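Local coordinates for RILP-like protein 2 (Mus musculus, PDB 4KP3) that promotes neuronal morphogenesis, including the formation and upkeep of dendritic spines, takes part in protein transport away from primary cilia, and binds myosin Va through its N-terminal region, at residues E20-L25 with I40-R46. Residues are numbered along the deposited sequence.
Sequences EDEGAL and ISYVVGR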
loop_
_atom_site.group_PDB
_atom_site.type_symbol
_atom_site.label_atom_id
_atom_site.label_comp_id
_atom_site.label_asym_id
_atom_site.label_seq_id
_atom_site.Cartn_x
_atom_site.Cartn_y
_atom_site.Cartn_z
ATOM N N GLU E 20 11.057 10.067 6.212
ATOM C CA GLU E 20 11.496 10.614 4.933
ATOM C C GLU E 20 10.300 11.096 4.125
ATOM O O GLU E 20 10.452 11.844 3.160
ATOM C CB GLU E 20 12.272 9.568 4.126
ATOM C CG GLU E 20 13.526 9.041 4.801
ATOM C CD GLU E 20 13.237 7.960 5.825
ATOM O OE1 GLU E 20 12.049 7.631 6.031
ATOM O OE2 GLU E 20 14.201 7.436 6.423
ATOM N N ASP E 21 9.112 10.658 4.526
ATOM C CA ASP E 21 7.883 11.001 3.821
ATOM C C ASP E 21 6.900 11.696 4.754
ATOM O O ASP E 21 5.744 11.923 4.394
ATOM C CB ASP E 21 7.243 9.744 3.234
ATOM C CG ASP E 21 6.795 8.762 4.304
ATOM O OD1 ASP E 21 7.325 8.811 5.437
ATOM O OD2 ASP E 21 5.913 7.933 4.005
ATOM N N GLU E 22 7.375 12.019 5.954
ATOM C CA GLU E 22 6.577 12.692 6.972
ATOM C C GLU E 22 5.907 13.931 6.393
ATOM O O GLU E 22 4.704 14.132 6.553
ATOM C CB GLU E 22 7.468 13.074 8.160
ATOM C CG GLU E 22 6.726 13.327 9.460
ATOM C CD GLU E 22 7.653 13.341 10.663
ATOM O OE1 GLU E 22 8.725 13.980 10.587
ATOM O OE2 GLU E 22 7.313 12.703 11.681
ATOM N N GLY E 23 6.693 14.746 5.699
ATOM C CA GLY E 23 6.187 15.948 5.070
ATOM C C GLY E 23 5.308 15.655 3.871
ATOM O O GLY E 23 4.376 16.407 3.584
ATOM N N ALA E 24 5.599 14.567 3.163
ATOM C CA ALA E 24 4.776 14.185 2.019
ATOM C C ALA E 24 3.388 13.715 2.473
ATOM O O ALA E 24 2.372 14.265 2.056
ATOM C CB ALA E 24 5.467 13.116 1.191
ATOM N N LEU E 25 3.357 12.708 3.341
ATOM C CA LEU E 25 2.101 12.154 3.840
ATOM C C LEU E 25 1.230 13.197 4.543
ATOM O O LEU E 25 0.006 13.085 4.550
ATOM C CB LEU E 25 2.370 10.991 4.798
ATOM C CG LEU E 25 3.045 9.729 4.253
ATOM C CD1 LEU E 25 3.245 8.726 5.373
ATOM C CD2 LEU E 25 2.227 9.113 3.137
ATOM N N ILE E 40 7.158 9.088 -1.032
ATOM C CA ILE E 40 6.235 8.131 -0.429
ATOM C C ILE E 40 6.509 6.723 -0.945
ATOM O O ILE E 40 6.484 5.753 -0.186
ATOM C CB ILE E 40 4.766 8.504 -0.739
ATOM C CG1 ILE E 40 4.405 9.847 -0.105
ATOM C CG2 ILE E 40 3.806 7.424 -0.246
ATOM C CD1 ILE E 40 3.026 10.365 -0.504
ATOM N N SER E 41 6.781 6.623 -2.241
ATOM C CA SER E 41 7.047 5.339 -2.879
ATOM C C SER E 41 8.251 4.630 -2.270
ATOM O O SER E 41 8.228 3.414 -2.069
ATOM C CB SER E 41 7.276 5.529 -4.377
ATOM O OG SER E 41 6.182 6.195 -4.981
ATOM N N TYR E 42 9.306 5.390 -1.983
ATOM C CA TYR E 42 10.507 4.790 -1.422
ATOM C C TYR E 42 10.261 4.192 -0.043
ATOM O O TYR E 42 10.647 3.052 0.218
ATOM C CB TYR E 42 11.673 5.782 -1.361
ATOM C CG TYR E 42 12.864 5.213 -0.628
ATOM C CD1 TYR E 42 13.540 4.103 -1.122
ATOM C CD2 TYR E 42 13.303 5.770 0.563
ATOM C CE1 TYR E 42 14.622 3.565 -0.450
ATOM C CE2 TYR E 42 14.392 5.244 1.242
ATOM C CZ TYR E 42 15.046 4.142 0.731
ATOM O OH TYR E 42 16.126 3.614 1.402
ATOM N N VAL E 43 9.616 4.948 0.839
ATOM C CA VAL E 43 9.430 4.459 2.201
ATOM C C VAL E 43 8.389 3.338 2.284
ATOM O O VAL E 43 8.513 2.438 3.112
ATOM C CB VAL E 43 9.161 5.593 3.220
ATOM C CG1 VAL E 43 9.416 6.949 2.588
ATOM C CG2 VAL E 43 7.762 5.500 3.781
ATOM N N VAL E 44 7.385 3.377 1.413
ATOM C CA VAL E 44 6.438 2.272 1.326
ATOM C C VAL E 44 7.167 1.034 0.803
ATOM O O VAL E 44 6.943 -0.079 1.283
ATOM C CB VAL E 44 5.213 2.628 0.442
ATOM C CG1 VAL E 44 4.476 1.378 -0.001
ATOM C CG2 VAL E 44 4.274 3.563 1.188
ATOM N N GLY E 45 8.056 1.242 -0.166
ATOM C CA GLY E 45 8.902 0.175 -0.679
ATOM C C GLY E 45 9.741 -0.503 0.394
ATOM O O GLY E 45 9.826 -1.730 0.435
ATOM N N ARG E 46 10.353 0.295 1.267
ATOM C CA ARG E 46 11.159 -0.238 2.364
ATOM C C ARG E 46 10.327 -1.105 3.292
ATOM O O ARG E 46 10.741 -2.193 3.694
ATOM C CB ARG E 46 11.784 0.895 3.187
ATOM C CG ARG E 46 12.916 1.637 2.514
ATOM C CD ARG E 46 13.707 2.445 3.536
ATOM N NE ARG E 46 12.841 3.170 4.465
ATOM C CZ ARG E 46 13.070 4.405 4.901
ATOM N NH1 ARG E 46 14.144 5.068 4.489
ATOM N NH2 ARG E 46 12.226 4.980 5.746
#
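In the RH1 domain of RILPL2, a helical-hairpin fold that dimerises into a helix bundle, the one-turn helix 22-25 at the start of the modelled chain folds back over helix 34-49. A two-pronged salt bridge closes the outer end of the contact: R46 NH2 donates to E20 OE1 at 2.7 Å, and R46 NH1 makes a weaker bond to E20 OE2 at 3.1 Å, so both carboxylate oxygens meet the guanidinium edge-on. E20 is exposed and poorly ordered. D21, buried at the N-cap position, does not cap with its side chain. Its backbone O accepts from L25 N at 2.7 Å to close the turn, while OD2 has a long, weak ion pair with K63 of the second RILPL2 subunit. L25 O accepts a hydrogen bond from R66 of that same subunit, so the short helix also touches the dimer partner. Along helix 34-49, V44 N, G45 N and R46 N are satisfied by I40 O, S41 O and Y42 O, and S41 OG bonds to V37 O; S41 and Y42 pack on myosin Va, and I40 and V44 on helix 55-100. Between the helices the contact is apolar: A24 CB lies 3.7 Å from I40 CG1, and L25 CD2 reaches I40 CD1 at 3.9 Å. Nearer the salt bridge, the V43 methyl CG2 approaches D21 OD2 to 3.1 Å.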